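Local structure of CopN (Chlamydia pneumoniae, 4NRH) at residues L130-D135 / D140-M145; E203-I208 / L266-S271; E231-I236 / S278-S283. The protein probably acts as a gatekeeper of type III secretion, binding a chaperone in a complex that directs the secretion of translocator proteins. One frame throughout, in Å; residues are numbered along the deposited sequence.

Interaction 1 of 3, residues L130-D135 / D140-M145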
ATOM      1  N   LEU A 130      12.123  16.887  -1.242  1.00 34.08           N
ATOM      2  CA  LEU A 130      11.712  18.199  -0.757  1.00 32.63           C
ATOM      3  C   LEU A 130      10.470  18.694  -1.492  1.00 29.09           C
ATOM      4  O   LEU A 130       9.567  19.264  -0.883  1.00 28.69           O
ATOM      5  CB  LEU A 130      12.855  19.208  -0.903  1.00 32.98           C
ATOM      6  CG  LEU A 130      13.623  19.537   0.380  1.00 39.36           C
ATOM      7  CD1 LEU A 130      14.009  18.269   1.128  1.00 45.13           C
ATOM      8  CD2 LEU A 130      14.852  20.376   0.073  1.00 46.38           C
ATOM      9  N   GLU A 131      10.433  18.481  -2.804  1.00 31.65           N
ATOM     10  CA  GLU A 131       9.282  18.878  -3.610  1.00 41.74           C
ATOM     11  C   GLU A 131       8.035  18.066  -3.266  1.00 36.24           C
ATOM     12  O   GLU A 131       6.944  18.617  -3.126  1.00 34.69           O
ATOM     13  CB  GLU A 131       9.596  18.738  -5.102  1.00 40.78           C
ATOM     14  CG  GLU A 131       8.419  19.072  -6.007  1.00 44.89           C
ATOM     15  CD  GLU A 131       8.750  18.935  -7.480  1.00 53.89           C
ATOM     16  OE1 GLU A 131       9.898  18.561  -7.803  1.00 53.79           O
ATOM     17  OE2 GLU A 131       7.861  19.201  -8.316  1.00 60.75           O
ATOM     18  N   VAL A 132       8.204  16.753  -3.135  1.00 32.34           N
ATOM     19  CA  VAL A 132       7.090  15.852  -2.849  1.00 31.09           C
ATOM     20  C   VAL A 132       6.467  16.140  -1.486  1.00 37.70           C
ATOM     21  O   VAL A 132       5.245  16.219  -1.351  1.00 43.72           O
ATOM     22  CB  VAL A 132       7.539  14.375  -2.898  1.00 35.52           C
ATOM     23  CG1 VAL A 132       6.487  13.469  -2.272  1.00 31.43           C
ATOM     24  CG2 VAL A 132       7.825  13.955  -4.331  1.00 41.09           C
ATOM     25  N   THR A 133       7.318  16.315  -0.481  1.00 29.75           N
ATOM     26  CA  THR A 133       6.858  16.503   0.888  1.00 35.27           C
ATOM     27  C   THR A 133       6.622  17.976   1.204  1.00 38.79           C
ATOM     28  O   THR A 133       6.123  18.316   2.277  1.00 45.46           O
ATOM     29  CB  THR A 133       7.862  15.925   1.898  1.00 35.90           C
ATOM     30  OG1 THR A 133       9.084  16.670   1.834  1.00 38.62           O
ATOM     31  CG2 THR A 133       8.153  14.467   1.582  1.00 29.44           C
ATOM     32  N   GLY A 134       6.982  18.847   0.267  1.00 35.78           N
ATOM     33  CA  GLY A 134       6.827  20.278   0.457  1.00 32.35           C
ATOM     34  C   GLY A 134       5.415  20.774   0.206  1.00 49.40           C
ATOM     35  O   GLY A 134       5.118  21.948   0.411  1.00 55.20           O
ATOM     36  N   ASP A 135       4.543  19.874  -0.239  1.00 40.23           N
ATOM     37  CA  ASP A 135       3.158  20.225  -0.533  1.00 40.69           C
ATOM     38  C   ASP A 135       2.268  18.989  -0.517  1.00 46.61           C
ATOM     39  O   ASP A 135       2.760  17.860  -0.533  1.00 44.88           O
ATOM     40  CB  ASP A 135       3.056  20.923  -1.893  1.00 42.63           C
ATOM     41  CG  ASP A 135       1.857  21.847  -1.986  1.00 55.49           C
ATOM     42  OD1 ASP A 135       0.829  21.563  -1.336  1.00 57.30           O
ATOM     43  OD2 ASP A 135       1.940  22.858  -2.714  1.00 65.44           O
ATOM     44  N   ASP A 140      -2.121  10.268  -7.959  1.00 29.74           N
ATOM     45  CA  ASP A 140      -2.048  10.657  -9.363  1.00 40.14           C
ATOM     46  C   ASP A 140      -1.023  11.761  -9.610  1.00 48.47           C
ATOM     47  O   ASP A 140      -0.273  11.711 -10.586  1.00 50.74           O
ATOM     48  CB  ASP A 140      -3.423  11.102  -9.859  1.00 39.63           C
ATOM     49  CG  ASP A 140      -4.417   9.960  -9.920  1.00 58.01           C
ATOM     50  OD1 ASP A 140      -3.978   8.793  -9.996  1.00 59.45           O
ATOM     51  OD2 ASP A 140      -5.637  10.227  -9.890  1.00 65.92           O
ATOM     52  N   GLN A 141      -0.999  12.756  -8.730  1.00 41.13           N
ATOM     53  CA  GLN A 141      -0.046  13.856  -8.846  1.00 41.40           C
ATOM     54  C   GLN A 141       1.385  13.347  -8.700  1.00 40.17           C
ATOM     55  O   GLN A 141       2.289  13.810  -9.395  1.00 35.08           O
ATOM     56  CB  GLN A 141      -0.336  14.939  -7.804  1.00 30.15           C
ATOM     57  CG  GLN A 141      -1.648  15.673  -8.035  1.00 34.70           C
ATOM     58  CD  GLN A 141      -2.008  16.603  -6.894  1.00 49.04           C
ATOM     59  OE1 GLN A 141      -1.536  16.438  -5.770  1.00 48.27           O
ATOM     60  NE2 GLN A 141      -2.851  17.589  -7.178  1.00 59.16           N
ATOM     61  N   LEU A 142       1.584  12.402  -7.787  1.00 41.04           N
ATOM     62  CA  LEU A 142       2.883  11.757  -7.628  1.00 38.71           C
ATOM     63  C   LEU A 142       3.272  11.000  -8.894  1.00 42.02           C
ATOM     64  O   LEU A 142       4.430  11.024  -9.309  1.00 39.31           O
ATOM     65  CB  LEU A 142       2.874  10.807  -6.428  1.00 40.14           C
ATOM     66  CG  LEU A 142       2.801  11.451  -5.041  1.00 42.55           C
ATOM     67  CD1 LEU A 142       2.765  10.387  -3.955  1.00 35.28           C
ATOM     68  CD2 LEU A 142       3.973  12.397  -4.830  1.00 37.99           C
ATOM     69  N   LEU A 143       2.299  10.331  -9.505  1.00 40.76           N
ATOM     70  CA  LEU A 143       2.541   9.570 -10.727  1.00 37.50           C
ATOM     71  C   LEU A 143       2.960  10.475 -11.880  1.00 38.72           C
ATOM     72  O   LEU A 143       3.972  10.226 -12.536  1.00 31.29           O
ATOM     73  CB  LEU A 143       1.296   8.773 -11.121  1.00 32.18           C
ATOM     74  CG  LEU A 143       1.431   7.945 -12.401  1.00 34.88           C
ATOM     75  CD1 LEU A 143       2.461   6.839 -12.221  1.00 38.23           C
ATOM     76  CD2 LEU A 143       0.087   7.371 -12.825  1.00 40.13           C
ATOM     77  N   SER A 144       2.175  11.523 -12.120  1.00 35.38           N
ATOM     78  CA  SER A 144       2.472  12.494 -13.169  1.00 41.95           C
ATOM     79  C   SER A 144       3.847  13.119 -12.964  1.00 46.89           C
ATOM     80  O   SER A 144       4.574  13.381 -13.923  1.00 58.23           O
ATOM     81  CB  SER A 144       1.402  13.586 -13.210  1.00 43.83           C
ATOM     82  OG  SER A 144       0.105  13.025 -13.303  1.00 58.44           O
ATOM     83  N   MET A 145       4.189  13.361 -11.703  1.00 42.79           N
ATOM     84  CA  MET A 145       5.476  13.939 -11.341  1.00 45.42           C
ATOM     85  C   MET A 145       6.627  13.020 -11.743  1.00 52.85           C
ATOM     86  O   MET A 145       7.603  13.460 -12.348  1.00 55.07           O
ATOM     87  CB  MET A 145       5.522  14.226  -9.839  1.00 44.77           C
ATOM     88  CG  MET A 145       6.749  14.991  -9.382  1.00 45.07           C
ATOM     89  SD  MET A 145       6.748  15.267  -7.601  1.00 93.21           S
ATOM     90  CE  MET A 145       5.109  15.949  -7.370  1.00 27.47           C
TER

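Interaction 2 of 3, residues E203-I208 / L266-S271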
ATOM      1  N   GLU A 203       3.906  -3.655 -18.872  1.00 43.19           N
ATOM      2  CA  GLU A 203       5.131  -3.398 -19.630  1.00 47.62           C
ATOM      3  C   GLU A 203       5.767  -4.702 -20.100  1.00 40.55           C
ATOM      4  O   GLU A 203       6.348  -4.770 -21.181  1.00 40.61           O
ATOM      5  CB  GLU A 203       6.133  -2.599 -18.792  1.00 50.30           C
ATOM      6  CG  GLU A 203       7.442  -2.305 -19.514  1.00 51.81           C
ATOM      7  CD  GLU A 203       8.338  -1.357 -18.742  1.00 56.12           C
ATOM      8  OE1 GLU A 203       8.258  -1.343 -17.496  1.00 55.45           O
ATOM      9  OE2 GLU A 203       9.127  -0.632 -19.383  1.00 53.62           O
ATOM     10  N   SER A 204       5.656  -5.734 -19.271  1.00 45.85           N
ATOM     11  CA  SER A 204       6.179  -7.051 -19.607  1.00 48.40           C
ATOM     12  C   SER A 204       5.242  -7.835 -20.528  1.00 52.13           C
ATOM     13  O   SER A 204       5.680  -8.417 -21.520  1.00 56.22           O
ATOM     14  CB  SER A 204       6.443  -7.852 -18.329  1.00 49.64           C
ATOM     15  OG  SER A 204       6.466  -9.244 -18.593  1.00 65.39           O
ATOM     16  N   ARG A 205       3.955  -7.847 -20.194  1.00 51.33           N
ATOM     17  CA  ARG A 205       2.997  -8.728 -20.863  1.00 43.40           C
ATOM     18  C   ARG A 205       2.480  -8.209 -22.208  1.00 41.67           C
ATOM     19  O   ARG A 205       2.241  -8.997 -23.122  1.00 39.76           O
ATOM     20  CB  ARG A 205       1.806  -8.998 -19.940  1.00 42.50           C
ATOM     21  CG  ARG A 205       2.176  -9.497 -18.550  1.00 53.84           C
ATOM     22  CD  ARG A 205       2.991 -10.777 -18.594  1.00 57.34           C
ATOM     23  NE  ARG A 205       2.390 -11.785 -19.462  1.00 72.58           N
ATOM     24  CZ  ARG A 205       2.980 -12.929 -19.792  1.00 78.10           C
ATOM     25  NH1 ARG A 205       4.185 -13.216 -19.319  1.00 82.17           N
ATOM     26  NH2 ARG A 205       2.362 -13.790 -20.590  1.00 66.50           N
ATOM     27  N   VAL A 206       2.283  -6.898 -22.325  1.00 37.76           N
ATOM     28  CA  VAL A 206       1.736  -6.323 -23.557  1.00 40.74           C
ATOM     29  C   VAL A 206       2.589  -6.626 -24.803  1.00 47.30           C
ATOM     30  O   VAL A 206       2.038  -7.019 -25.833  1.00 49.06           O
ATOM     31  CB  VAL A 206       1.529  -4.791 -23.427  1.00 35.43           C
ATOM     32  CG1 VAL A 206       1.296  -4.157 -24.790  1.00 39.47           C
ATOM     33  CG2 VAL A 206       0.368  -4.490 -22.491  1.00 34.53           C
ATOM     34  N   PRO A 207       3.928  -6.456 -24.726  1.00 53.35           N
ATOM     35  CA  PRO A 207       4.719  -6.848 -25.900  1.00 48.82           C
ATOM     36  C   PRO A 207       4.593  -8.333 -26.242  1.00 45.28           C
ATOM     37  O   PRO A 207       4.748  -8.707 -27.403  1.00 53.62           O
ATOM     38  CB  PRO A 207       6.154  -6.513 -25.482  1.00 49.00           C
ATOM     39  CG  PRO A 207       6.006  -5.437 -24.478  1.00 53.62           C
ATOM     40  CD  PRO A 207       4.769  -5.796 -23.710  1.00 53.58           C
ATOM     41  N   ILE A 208       4.318  -9.162 -25.239  1.00 44.34           N
ATOM     42  CA  ILE A 208       4.114 -10.591 -25.457  1.00 44.49           C
ATOM     43  C   ILE A 208       2.810 -10.835 -26.217  1.00 49.72           C
ATOM     44  O   ILE A 208       2.750 -11.680 -27.112  1.00 50.77           O
ATOM     45  CB  ILE A 208       4.100 -11.367 -24.125  1.00 48.01           C
ATOM     46  CG1 ILE A 208       5.452 -11.233 -23.420  1.00 50.89           C
ATOM     47  CG2 ILE A 208       3.754 -12.832 -24.353  1.00 39.40           C
ATOM     48  CD1 ILE A 208       5.529 -11.966 -22.102  1.00 53.40           C
ATOM     49  N   LEU A 266      -8.603  -8.754 -22.823  1.00 38.94           N
ATOM     50  CA  LEU A 266      -9.509  -9.147 -21.747  1.00 37.04           C
ATOM     51  C   LEU A 266      -8.869 -10.192 -20.839  1.00 36.32           C
ATOM     52  O   LEU A 266      -8.964 -10.105 -19.615  1.00 42.80           O
ATOM     53  CB  LEU A 266     -10.822  -9.684 -22.318  1.00 33.91           C
ATOM     54  CG  LEU A 266     -11.799  -8.660 -22.895  1.00 37.88           C
ATOM     55  CD1 LEU A 266     -12.905  -9.355 -23.674  1.00 40.75           C
ATOM     56  CD2 LEU A 266     -12.381  -7.803 -21.785  1.00 38.18           C
ATOM     57  N   ASN A 267      -8.223 -11.183 -21.447  1.00 37.33           N
ATOM     58  CA  ASN A 267      -7.503 -12.201 -20.692  1.00 43.15           C
ATOM     59  C   ASN A 267      -6.359 -11.584 -19.899  1.00 45.44           C
ATOM     60  O   ASN A 267      -6.047 -12.019 -18.791  1.00 46.45           O
ATOM     61  CB  ASN A 267      -6.969 -13.288 -21.624  1.00 36.95           C
ATOM     62  CG  ASN A 267      -8.053 -14.232 -22.101  1.00 46.16           C
ATOM     63  OD1 ASN A 267      -9.029 -14.482 -21.394  1.00 45.66           O
ATOM     64  ND2 ASN A 267      -7.888 -14.761 -23.307  1.00 50.61           N
ATOM     65  N   LEU A 268      -5.732 -10.568 -20.485  1.00 39.79           N
ATOM     66  CA  LEU A 268      -4.648  -9.851 -19.829  1.00 42.03           C
ATOM     67  C   LEU A 268      -5.167  -9.091 -18.610  1.00 41.77           C
ATOM     68  O   LEU A 268      -4.540  -9.099 -17.550  1.00 36.89           O
ATOM     69  CB  LEU A 268      -3.972  -8.894 -20.811  1.00 48.62           C
ATOM     70  CG  LEU A 268      -2.676  -8.258 -20.320  1.00 49.45           C
ATOM     71  CD1 LEU A 268      -1.711  -9.349 -19.898  1.00 53.78           C
ATOM     72  CD2 LEU A 268      -2.064  -7.385 -21.403  1.00 43.55           C
ATOM     73  N   PHE A 269      -6.309  -8.430 -18.772  1.00 34.71           N
ATOM     74  CA  PHE A 269      -6.955  -7.721 -17.672  1.00 32.00           C
ATOM     75  C   PHE A 269      -7.347  -8.668 -16.544  1.00 39.48           C
ATOM     76  O   PHE A 269      -7.156  -8.355 -15.367  1.00 39.71           O
ATOM     77  CB  PHE A 269      -8.190  -6.965 -18.167  1.00 33.24           C
ATOM     78  CG  PHE A 269      -7.874  -5.664 -18.853  1.00 36.03           C
ATOM     79  CD1 PHE A 269      -6.577  -5.178 -18.885  1.00 28.91           C
ATOM     80  CD2 PHE A 269      -8.876  -4.925 -19.457  1.00 33.53           C
ATOM     81  CE1 PHE A 269      -6.286  -3.981 -19.513  1.00 38.88           C
ATOM     82  CE2 PHE A 269      -8.592  -3.727 -20.086  1.00 39.93           C
ATOM     83  CZ  PHE A 269      -7.294  -3.255 -20.114  1.00 42.26           C
ATOM     84  N   PHE A 270      -7.903  -9.820 -16.908  1.00 43.36           N
ATOM     85  CA  PHE A 270      -8.338 -10.807 -15.927  1.00 43.43           C
ATOM     86  C   PHE A 270      -7.147 -11.369 -15.158  1.00 41.40           C
ATOM     87  O   PHE A 270      -7.208 -11.543 -13.941  1.00 34.50           O
ATOM     88  CB  PHE A 270      -9.113 -11.942 -16.604  1.00 40.09           C
ATOM     89  CG  PHE A 270      -9.804 -12.863 -15.638  1.00 45.28           C
ATOM     90  CD1 PHE A 270      -9.149 -13.971 -15.126  1.00 47.76           C
ATOM     91  CD2 PHE A 270     -11.105 -12.614 -15.232  1.00 42.69           C
ATOM     92  CE1 PHE A 270      -9.779 -14.816 -14.232  1.00 44.81           C
ATOM     93  CE2 PHE A 270     -11.741 -13.454 -14.340  1.00 44.65           C
ATOM     94  CZ  PHE A 270     -11.077 -14.557 -13.839  1.00 49.54           C
ATOM     95  N   SER A 271      -6.069 -11.654 -15.879  1.00 33.83           N
ATOM     96  CA  SER A 271      -4.844 -12.151 -15.265  1.00 37.96           C
ATOM     97  C   SER A 271      -4.236 -11.112 -14.327  1.00 39.52           C
ATOM     98  O   SER A 271      -3.599 -11.458 -13.333  1.00 39.91           O
ATOM     99  CB  SER A 271      -3.831 -12.550 -16.340  1.00 37.43           C
ATOM    100  OG  SER A 271      -4.405 -13.449 -17.272  1.00 52.64           O
TER

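Interaction 3 of 3, residues E231-I236 / S278-S283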
ATOM      1  N   GLU A 231      -3.583   2.491 -18.267  1.00 42.37           N
ATOM      2  CA  GLU A 231      -4.549   3.545 -17.972  1.00 48.50           C
ATOM      3  C   GLU A 231      -5.981   3.050 -18.151  1.00 41.01           C
ATOM      4  O   GLU A 231      -6.879   3.452 -17.414  1.00 45.67           O
ATOM      5  CB  GLU A 231      -4.292   4.772 -18.851  1.00 42.10           C
ATOM      6  CG  GLU A 231      -3.047   5.556 -18.458  1.00 45.18           C
ATOM      7  CD  GLU A 231      -2.636   6.575 -19.503  1.00 50.76           C
ATOM      8  OE1 GLU A 231      -3.153   6.510 -20.638  1.00 51.51           O
ATOM      9  OE2 GLU A 231      -1.794   7.443 -19.189  1.00 55.14           O
ATOM     10  N   SER A 232      -6.189   2.180 -19.135  1.00 41.78           N
ATOM     11  CA  SER A 232      -7.504   1.587 -19.363  1.00 43.79           C
ATOM     12  C   SER A 232      -7.865   0.663 -18.207  1.00 41.22           C
ATOM     13  O   SER A 232      -8.997   0.667 -17.725  1.00 44.32           O
ATOM     14  CB  SER A 232      -7.535   0.819 -20.688  1.00 42.45           C
ATOM     15  OG  SER A 232      -7.554   1.703 -21.794  1.00 65.96           O
ATOM     16  N   TYR A 233      -6.887  -0.128 -17.778  1.00 35.84           N
ATOM     17  CA  TYR A 233      -7.034  -1.034 -16.641  1.00 40.86           C
ATOM     18  C   TYR A 233      -7.479  -0.279 -15.392  1.00 37.07           C
ATOM     19  O   TYR A 233      -8.391  -0.708 -14.685  1.00 36.25           O
ATOM     20  CB  TYR A 233      -5.716  -1.769 -16.388  1.00 40.86           C
ATOM     21  CG  TYR A 233      -5.739  -2.765 -15.250  1.00 36.15           C
ATOM     22  CD1 TYR A 233      -6.603  -3.853 -15.265  1.00 37.59           C
ATOM     23  CD2 TYR A 233      -4.871  -2.634 -14.174  1.00 41.03           C
ATOM     24  CE1 TYR A 233      -6.617  -4.770 -14.229  1.00 41.50           C
ATOM     25  CE2 TYR A 233      -4.873  -3.545 -13.136  1.00 40.83           C
ATOM     26  CZ  TYR A 233      -5.747  -4.612 -13.167  1.00 45.31           C
ATOM     27  OH  TYR A 233      -5.752  -5.518 -12.130  1.00 44.94           O
ATOM     28  N   HIS A 234      -6.827   0.848 -15.127  1.00 41.82           N
ATOM     29  CA  HIS A 234      -7.144   1.669 -13.963  1.00 45.51           C
ATOM     30  C   HIS A 234      -8.485   2.377 -14.125  1.00 47.70           C
ATOM     31  O   HIS A 234      -9.204   2.587 -13.150  1.00 52.15           O
ATOM     32  CB  HIS A 234      -6.033   2.689 -13.719  1.00 40.58           C
ATOM     33  CG  HIS A 234      -4.739   2.074 -13.289  1.00 58.03           C
ATOM     34  ND1 HIS A 234      -3.513   2.588 -13.650  1.00 65.06           N
ATOM     35  CD2 HIS A 234      -4.482   0.986 -12.526  1.00 55.47           C
ATOM     36  CE1 HIS A 234      -2.556   1.842 -13.129  1.00 66.32           C
ATOM     37  NE2 HIS A 234      -3.116   0.864 -12.441  1.00 59.58           N
ATOM     38  N   LYS A 235      -8.811   2.746 -15.359  1.00 42.16           N
ATOM     39  CA  LYS A 235     -10.103   3.352 -15.665  1.00 46.72           C
ATOM     40  C   LYS A 235     -11.228   2.372 -15.362  1.00 52.79           C
ATOM     41  O   LYS A 235     -12.269   2.745 -14.819  1.00 59.94           O
ATOM     42  CB  LYS A 235     -10.164   3.784 -17.131  1.00 58.15           C
ATOM     43  CG  LYS A 235     -11.412   4.568 -17.502  1.00 70.30           C
ATOM     44  CD  LYS A 235     -11.306   5.138 -18.907  1.00 80.38           C
ATOM     45  CE  LYS A 235     -12.601   5.811 -19.334  1.00 92.16           C
ATOM     46  NZ  LYS A 235     -12.523   6.327 -20.730  1.00 98.85           N
ATOM     47  N   ILE A 236     -11.004   1.112 -15.719  1.00 51.86           N
ATOM     48  CA  ILE A 236     -11.974   0.052 -15.481  1.00 49.26           C
ATOM     49  C   ILE A 236     -12.077  -0.282 -13.991  1.00 55.65           C
ATOM     50  O   ILE A 236     -13.175  -0.465 -13.464  1.00 57.02           O
ATOM     51  CB  ILE A 236     -11.614  -1.211 -16.286  1.00 40.55           C
ATOM     52  CG1 ILE A 236     -11.753  -0.937 -17.785  1.00 47.85           C
ATOM     53  CG2 ILE A 236     -12.502  -2.366 -15.898  1.00 48.51           C
ATOM     54  CD1 ILE A 236     -11.446  -2.134 -18.656  1.00 54.91           C
ATOM     55  N   SER A 278      -3.065  -5.837  -4.326  1.00 38.70           N
ATOM     56  CA  SER A 278      -4.388  -5.900  -3.717  1.00 34.55           C
ATOM     57  C   SER A 278      -4.868  -4.512  -3.302  1.00 37.83           C
ATOM     58  O   SER A 278      -6.069  -4.262  -3.199  1.00 39.36           O
ATOM     59  CB  SER A 278      -4.374  -6.833  -2.505  1.00 36.06           C
ATOM     60  OG  SER A 278      -3.660  -6.261  -1.422  1.00 31.40           O
ATOM     61  N   ARG A 279      -3.916  -3.617  -3.063  1.00 40.26           N
ATOM     62  CA  ARG A 279      -4.209  -2.252  -2.638  1.00 32.89           C
ATOM     63  C   ARG A 279      -4.933  -1.454  -3.725  1.00 32.32           C
ATOM     64  O   ARG A 279      -5.576  -0.445  -3.441  1.00 33.94           O
ATOM     65  CB  ARG A 279      -2.913  -1.544  -2.233  1.00 28.72           C
ATOM     66  CG  ARG A 279      -3.113  -0.267  -1.441  1.00 32.97           C
ATOM     67  CD  ARG A 279      -1.778   0.329  -1.031  1.00 35.21           C
ATOM     68  NE  ARG A 279      -1.937   1.606  -0.344  1.00 39.64           N
ATOM     69  CZ  ARG A 279      -2.129   1.728   0.965  1.00 31.64           C
ATOM     70  NH1 ARG A 279      -2.188   0.647   1.732  1.00 30.54           N
ATOM     71  NH2 ARG A 279      -2.262   2.931   1.507  1.00 33.20           N
ATOM     72  N   LEU A 280      -4.823  -1.914  -4.968  1.00 32.75           N
ATOM     73  CA  LEU A 280      -5.501  -1.284  -6.099  1.00 34.53           C
ATOM     74  C   LEU A 280      -7.019  -1.271  -5.949  1.00 42.16           C
ATOM     75  O   LEU A 280      -7.700  -0.427  -6.532  1.00 42.85           O
ATOM     76  CB  LEU A 280      -5.134  -1.999  -7.400  1.00 32.13           C
ATOM     77  CG  LEU A 280      -3.736  -1.768  -7.962  1.00 37.96           C
ATOM     78  CD1 LEU A 280      -3.587  -2.529  -9.263  1.00 34.49           C
ATOM     79  CD2 LEU A 280      -3.488  -0.285  -8.172  1.00 37.06           C
ATOM     80  N   PHE A 281      -7.546  -2.208  -5.168  1.00 35.73           N
ATOM     81  CA  PHE A 281      -8.989  -2.361  -5.030  1.00 36.04           C
ATOM     82  C   PHE A 281      -9.470  -1.906  -3.654  1.00 37.09           C
ATOM     83  O   PHE A 281      -9.006  -2.400  -2.627  1.00 43.57           O
ATOM     84  CB  PHE A 281      -9.391  -3.817  -5.284  1.00 34.01           C
ATOM     85  CG  PHE A 281      -8.899  -4.358  -6.600  1.00 31.67           C
ATOM     86  CD1 PHE A 281      -7.643  -4.933  -6.702  1.00 35.90           C
ATOM     87  CD2 PHE A 281      -9.689  -4.278  -7.736  1.00 29.41           C
ATOM     88  CE1 PHE A 281      -7.185  -5.426  -7.911  1.00 44.62           C
ATOM     89  CE2 PHE A 281      -9.237  -4.770  -8.946  1.00 37.29           C
ATOM     90  CZ  PHE A 281      -7.983  -5.343  -9.033  1.00 41.62           C
ATOM     91  N   SER A 282     -10.402  -0.959  -3.648  1.00 36.18           N
ATOM     92  CA  SER A 282     -10.921  -0.390  -2.408  1.00 41.64           C
ATOM     93  C   SER A 282     -11.935  -1.302  -1.724  1.00 44.85           C
ATOM     94  O   SER A 282     -12.290  -1.083  -0.566  1.00 44.41           O
ATOM     95  CB  SER A 282     -11.556   0.975  -2.681  1.00 37.63           C
ATOM     96  OG  SER A 282     -12.559   0.874  -3.678  1.00 47.58           O
ATOM     97  N   SER A 283     -12.404  -2.318  -2.440  1.00 43.00           N
ATOM     98  CA  SER A 283     -13.316  -3.294  -1.854  1.00 44.05           C
ATOM     99  C   SER A 283     -13.202  -4.659  -2.522  1.00 43.37           C
ATOM    100  O   SER A 283     -12.980  -4.754  -3.728  1.00 39.54           O
ATOM    101  CB  SER A 283     -14.759  -2.792  -1.940  1.00 35.71           C
ATOM    102  OG  SER A 283     -15.324  -3.085  -3.204  1.00 41.11           O
TER

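Interaction 1 of 3, residues L130-D135 / D140-M145
The end of helix 122-133 and the start of helix 139-149 run antiparallel, forming a helical hairpin in which Val132 lies against Leu142 and Met145. Val132 is forked, and its two methyls part to different nearest partners. CG1 meets Leu142 CD2 at 3.7 Å, the two side chains crossing at about a right angle, while Val132 CG2 lies 3.7 Å from Met145 SD and also borders Leu142 CD2. This pairing belongs to the HrpJ-like part of the chain, where two short helices fold back on each other through a tight connection and helix 179-215 packs against Leu142 through Thr189 and Leu192. Methionine suits the outer edge of the seam because its long, unbranched chain can span the gap. With CG anti to the backbone N (chi1 -173°) and the next bond also extended, Met145 carries its sulfur straight across, and only then does CE bend aside. Glu131 comes from the opposite direction, its OE2 4.2 Å from Met145 SD. The thioether has no proton to give, so this is only a near approach; Arg149, one turn beyond Met145 on the same helix, forms a salt bridge with Glu131 OE1. His137, in the connection, also touches both Leu142 and Met145.

Interaction 2 of 3, residues E203-I208 / L266-S271
Leu268 reaches from helix 259-272 to Arg205 and Val206 on the long helix 179-215, a helix-helix contact within the third helical domain of the LcrE family. The apolar part rests on the fork of this one leucine. Its CG stands anti to the backbone N (chi1 -170°), which carries the fork toward helix 179-215, and chi2 near 55° sets its methyls on separate neighbours. CD1 lies 3.5 Å from Arg205 CB and 4.1 Å from Arg205 CG, whereas CD2 meets Val206 CG2 at 3.9 Å, roughly at a right angle. Tyr201 and Phe202, one turn earlier on the long helix, also touch Leu268, so the buried leucine is received by two successive turns. Valine is a compact partner here, able to turn CG2 toward Leu268 while its side chain also packs on Val229 of helix 226-237. Beyond the seam, Phe269 continues into the domain interior, and Phe270 packs on Leu46 of the chaperone chain.

Arginine serves this border by dividing its roles. Only the methylenes at its root meet the leucine; bends at chi2 and chi3 turn the rest of the chain along its own helix toward Ile208. There Ile208 CD1 sits 3.3 Å above one face of the Arg205 guanidinium, offset toward its rim.

No hydrogen bond crosses between the segments; the side-chain bond found here, from Ser271, stays in its own helix. The long helix is kinked at Pro207, whose ring nitrogen has no hydrogen to give to the preceding turn. In the other helix Asn267 O takes two bonds from Ser271, one from N at 2.9 Å and one from OG at 2.7 Å, which arrive from opposite faces of the carbonyl plane.

Interaction 3 of 3, residues E231-I236 / S278-S283
Leu280 fits its two methyls against Tyr233 and His234, neighbours on helix 226-237. CD1 makes an apolar contact with Tyr233 CE2 at 4.2 Å, and CD2 a long van der Waals approach to His234 NE2 at 4.4 Å, both oblique; a branched leucine can offer a methyl to each of two rings at once.

The aromatic contact is made by Phe281. Tyr233 OH comes to the edge of its ring, near the ring plane, 3.8 Å from CZ, and the two side chains cross at about a right angle. With chi1 of -54° placing CG beside the backbone N, the phenylalanine ring swings beside the 3-10 turn, so that Ser278 O lies at its edge in plane. Phe202 of helix 179-215 adds an edge-to-face contact with Tyr233.

The polar ends are held from outside the segments: Tyr233 OH bonds to Thr276 OG1, and His234 NE2 to Ser198 OG. Both rings can therefore border Leu280 with these two atoms hydrogen-bonded. Arg279 points instead to the chaperone, forming a salt bridge with Asp29 of that chain.

After the 3-10 turn 278-280, Phe281 and Ser282 lead to Ser283, whose OG caps Lys286 N, a classic N-cap opening helix 284-301 in this all-helical domain.

In the fold
Interactions 2 and 3 share a helical domain and touch directly: Phe269 of 266-271 packs on Ile236 and Ser232 of 231-236, so helix 226-237, half of interaction 3, packs directly on helix 259-272, half of interaction 2. Interaction 1 belongs to the HrpJ-like part and touches neither, its centre 29 Å from that of interaction 2 and 21 Å from that of interaction 3. Even so, helix 179-215 serves all three, packing on Leu142 in interaction 1, supplying one side of interaction 2, and giving Ser198 to interaction 3. Interaction 2 is the most buried, and almost purely aliphatic. Interactions 1 and 3 are partly buried and add charged or aromatic partners, a carboxylate beside a thioether in one, rings beside a chaperone-facing loop in the other.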